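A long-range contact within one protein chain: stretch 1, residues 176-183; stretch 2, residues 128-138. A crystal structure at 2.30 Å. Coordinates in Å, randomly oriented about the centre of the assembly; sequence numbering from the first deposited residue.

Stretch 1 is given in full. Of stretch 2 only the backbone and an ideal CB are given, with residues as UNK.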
# COMPACT_ATOMS: atom_id res chain seq x y z
N ALA A 176 -18.35 0.20 -2.84
CA ALA A 176 -18.61 -0.77 -1.76
C ALA A 176 -18.44 -2.20 -2.22
O ALA A 176 -17.69 -2.96 -1.63
CB ALA A 176 -20.01 -0.57 -1.15
N GLN A 177 -19.14 -2.58 -3.28
CA GLN A 177 -19.12 -3.97 -3.76
C GLN A 177 -17.72 -4.43 -4.22
O GLN A 177 -17.29 -5.50 -3.83
CB GLN A 177 -20.16 -4.15 -4.88
CG GLN A 177 -19.93 -5.44 -5.68
CD GLN A 177 -20.92 -5.69 -6.83
OE1 GLN A 177 -22.13 -5.43 -6.71
NE2 GLN A 177 -20.41 -6.19 -7.96
N TYR A 178 -17.04 -3.63 -5.04
CA TYR A 178 -15.69 -3.93 -5.51
C TYR A 178 -14.68 -3.94 -4.36
O TYR A 178 -13.79 -4.76 -4.34
CB TYR A 178 -15.22 -2.93 -6.60
CG TYR A 178 -16.01 -2.93 -7.92
CD1 TYR A 178 -15.96 -1.83 -8.77
CD2 TYR A 178 -16.81 -4.01 -8.29
CE1 TYR A 178 -16.68 -1.80 -9.96
CE2 TYR A 178 -17.54 -4.00 -9.47
CZ TYR A 178 -17.48 -2.90 -10.31
OH TYR A 178 -18.19 -2.91 -11.51
N SER A 179 -14.80 -3.03 -3.39
CA SER A 179 -13.90 -3.06 -2.26
C SER A 179 -14.08 -4.36 -1.49
O SER A 179 -13.10 -5.05 -1.17
CB SER A 179 -14.11 -1.85 -1.34
OG SER A 179 -13.92 -0.62 -2.02
N ASP A 180 -15.33 -4.73 -1.24
CA ASP A 180 -15.65 -5.92 -0.42
C ASP A 180 -15.16 -7.20 -1.07
O ASP A 180 -14.53 -8.03 -0.41
CB ASP A 180 -17.16 -5.97 -0.15
CG ASP A 180 -17.60 -4.99 0.95
OD1 ASP A 180 -16.73 -4.47 1.71
OD2 ASP A 180 -18.83 -4.75 1.08
N HIS A 181 -15.38 -7.33 -2.37
CA HIS A 181 -14.91 -8.50 -3.12
C HIS A 181 -13.37 -8.66 -3.02
O HIS A 181 -12.87 -9.73 -2.70
CB HIS A 181 -15.42 -8.42 -4.58
CG HIS A 181 -14.92 -9.54 -5.44
ND1 HIS A 181 -15.63 -10.72 -5.63
CD2 HIS A 181 -13.78 -9.68 -6.15
CE1 HIS A 181 -14.95 -11.51 -6.43
NE2 HIS A 181 -13.82 -10.91 -6.76
N CYS A 182 -12.64 -7.58 -3.26
CA CYS A 182 -11.18 -7.52 -3.10
C CYS A 182 -10.66 -7.97 -1.73
O CYS A 182 -9.82 -8.86 -1.63
CB CYS A 182 -10.68 -6.10 -3.35
SG CYS A 182 -10.75 -5.59 -5.09
N VAL A 183 -11.14 -7.32 -0.68
CA VAL A 183 -10.69 -7.62 0.68
C VAL A 183 -11.01 -9.09 1.00
O VAL A 183 -10.13 -9.84 1.41
CB VAL A 183 -11.29 -6.62 1.72
CG1 VAL A 183 -10.97 -7.05 3.18
CG2 VAL A 183 -10.78 -5.18 1.40
N UNK A 128 -12.74 -19.59 -9.07
CA UNK A 128 -11.58 -18.89 -9.66
C UNK A 128 -11.48 -17.44 -9.21
O UNK A 128 -10.74 -16.66 -9.79
CB UNK A 128 -11.66 -18.94 -11.19
N UNK A 129 -12.23 -17.08 -8.18
CA UNK A 129 -12.26 -15.71 -7.72
C UNK A 129 -10.87 -15.21 -7.34
O UNK A 129 -10.56 -14.06 -7.57
CB UNK A 129 -13.21 -15.58 -6.53
N UNK A 130 -10.06 -16.07 -6.73
CA UNK A 130 -8.68 -15.74 -6.35
C UNK A 130 -7.71 -15.63 -7.57
O UNK A 130 -7.14 -14.56 -7.83
CB UNK A 130 -8.16 -16.80 -5.38
N UNK A 131 -7.55 -16.72 -8.35
CA UNK A 131 -6.61 -16.52 -9.46
C UNK A 131 -6.97 -15.34 -10.39
O UNK A 131 -6.09 -14.79 -11.05
CB UNK A 131 -6.54 -17.80 -10.29
N UNK A 132 -8.25 -14.94 -10.41
CA UNK A 132 -8.72 -13.81 -11.22
C UNK A 132 -8.78 -12.47 -10.48
O UNK A 132 -9.26 -11.49 -11.03
CB UNK A 132 -10.11 -14.13 -11.77
N UNK A 133 -8.30 -12.43 -9.24
CA UNK A 133 -8.43 -11.24 -8.36
C UNK A 133 -7.67 -10.01 -8.85
O UNK A 133 -8.22 -8.91 -8.83
CB UNK A 133 -7.94 -11.59 -6.95
N UNK A 134 -6.41 -10.18 -9.28
CA UNK A 134 -5.70 -8.99 -9.82
C UNK A 134 -6.33 -8.43 -11.13
O UNK A 134 -6.44 -7.22 -11.28
CB UNK A 134 -4.24 -9.35 -10.08
N UNK A 135 -6.81 -9.31 -12.04
CA UNK A 135 -7.66 -8.86 -13.16
C UNK A 135 -8.87 -8.09 -12.61
O UNK A 135 -9.16 -6.95 -13.02
CB UNK A 135 -8.12 -10.05 -14.01
N UNK A 136 -9.59 -8.71 -11.69
CA UNK A 136 -10.79 -8.10 -11.13
C UNK A 136 -10.52 -6.71 -10.55
O UNK A 136 -11.23 -5.77 -10.88
CB UNK A 136 -11.38 -9.01 -10.05
N UNK A 137 -9.50 -6.58 -9.71
CA UNK A 137 -9.08 -5.27 -9.14
C UNK A 137 -8.75 -4.17 -10.17
O UNK A 137 -9.18 -3.00 -10.04
CB UNK A 137 -7.85 -5.49 -8.26
N UNK A 138 -8.02 -4.54 -11.22
CA UNK A 138 -7.69 -3.60 -12.25
C UNK A 138 -8.89 -3.23 -13.11
O UNK A 138 -9.04 -2.05 -13.50
CB UNK A 138 -6.57 -4.17 -13.12

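Stretch 1 is helical throughout. Positions 133 to 138 form a helix running nearly antiparallel to it, with the axes 10.4 Å apart at closest approach and their directions at 160°. On this side stretch 1 offers the ring of His-181, whose CA-to-CB points toward stretch 2; Tyr-178 and Cys-182 point sideways.

Position 128 has nothing of stretch 1 near its ideal CB. It is Tyr-128, which takes no part.

At position 129 CA-to-CB points toward stretch 1, and the ideal CB lies 4.4 Å from His-181 CE1. Any side chain with a CB would lie beside the imidazole, so many would suit. The residue is Glu-129. Its end leads away. Its backbone also takes part: a water donates to Glu-129 O at 2.7 Å and lies 2.8 Å from His-181 NE2, to which it is also hydrogen-bonded.

Position 130 points away and 131 is out of reach. Phi is -56° at 131, which proline tolerates. They are Val-130 and Pro-131.

Position 132 points sideways, just before the helix, with no atom of stretch 1 near its CB. A polar cap would be plausible there, but the residue is Leu-132, which makes no contact.

At position 133 CA-to-CB points sideways, and the ideal CB touches nothing. A longer apolar chain could reach the backbone of Cys-182 and the ring of His-181. Leu, Met or Ile are reasonable. It is Leu-133, whose CD2 comes 4.1 Å from Cys-182 CA and 4.0 Å from His-181 CD2.

Positions 134 and 135 are out of reach, and stretch 1 does not restrict them. They are Ser-134 and Val-135.

Position 136 points toward stretch 1, its ideal CB 4.5 Å from His-181 NE2. The imidazole offers a face, and Tyr-178 and Cys-182 lie beyond. A flat, long side chain fits best: Phe, Tyr or Trp, perhaps His. It is Tyr-136, with chi1 t. Its ring stacks face-to-face on His-181, centroids 3.8 Å apart and planes at 29°. Cys-182 SG sits at the ring edge, 4.3 Å from Tyr-136 CD2. The hydroxyl reaches Tyr-178, with Tyr-136 OH 3.2 Å from Tyr-178 CD2. A water 2.7 Å from Tyr-136 OH links it to Gln-177 NE2, at 2.5 Å, through a weak bond.

At position 137 CA-to-CB points sideways, and the ideal CB is already 4.3 Å from Cys-182 SG. A small residue suits this close spacing. It is Ala-137, whose CB packs 4.2 Å from Cys-182 SG.

Position 138 is out of reach. It is Gln-138.

Stretch 2 (128-138) YEVPLLSVYAQ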
# COMPACT_ATOMS: atom_id res chain seq x y z
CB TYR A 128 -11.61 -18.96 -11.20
CG TYR A 128 -11.67 -20.39 -11.72
CD1 TYR A 128 -12.84 -20.90 -12.27
CD2 TYR A 128 -10.58 -21.24 -11.61
CE1 TYR A 128 -12.93 -22.22 -12.72
CE2 TYR A 128 -10.64 -22.56 -12.04
CZ TYR A 128 -11.83 -23.05 -12.58
OH TYR A 128 -11.89 -24.34 -13.02
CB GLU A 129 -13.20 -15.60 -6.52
CG GLU A 129 -14.62 -16.01 -6.81
CD GLU A 129 -14.92 -17.47 -6.46
OE1 GLU A 129 -13.99 -18.32 -6.32
OE2 GLU A 129 -16.13 -17.76 -6.32
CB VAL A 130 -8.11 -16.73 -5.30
CG1 VAL A 130 -6.63 -16.40 -4.97
CG2 VAL A 130 -9.01 -16.77 -4.03
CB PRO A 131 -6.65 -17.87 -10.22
CG PRO A 131 -7.94 -18.50 -9.78
CD PRO A 131 -8.14 -18.06 -8.36
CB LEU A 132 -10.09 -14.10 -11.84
CG LEU A 132 -10.23 -15.20 -12.90
CD1 LEU A 132 -11.73 -15.61 -12.96
CD2 LEU A 132 -9.72 -14.77 -14.31
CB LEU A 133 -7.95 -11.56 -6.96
CG LEU A 133 -8.72 -11.11 -5.72
CD1 LEU A 133 -7.75 -10.68 -4.64
CD2 LEU A 133 -9.82 -10.08 -5.96
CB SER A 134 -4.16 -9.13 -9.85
OG SER A 134 -3.71 -10.17 -10.70
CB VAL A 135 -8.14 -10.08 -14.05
CG1 VAL A 135 -9.28 -9.68 -15.01
CG2 VAL A 135 -6.97 -10.68 -14.85
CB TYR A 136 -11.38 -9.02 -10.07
CG TYR A 136 -12.63 -8.49 -9.43
CD1 TYR A 136 -13.89 -8.96 -9.81
CD2 TYR A 136 -12.57 -7.49 -8.43
CE1 TYR A 136 -15.04 -8.48 -9.20
CE2 TYR A 136 -13.72 -6.99 -7.83
CZ TYR A 136 -14.95 -7.50 -8.20
OH TYR A 136 -16.10 -7.02 -7.59
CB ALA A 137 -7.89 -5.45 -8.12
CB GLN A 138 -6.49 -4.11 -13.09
CG GLN A 138 -5.19 -4.29 -12.29
CD GLN A 138 -4.71 -2.99 -11.59
OE1 GLN A 138 -4.22 -3.02 -10.45
NE2 GLN A 138 -4.87 -1.87 -12.27
O HOH W 1 -12.18 -12.23 -8.67
O HOH W 2 -18.56 -7.94 -8.08
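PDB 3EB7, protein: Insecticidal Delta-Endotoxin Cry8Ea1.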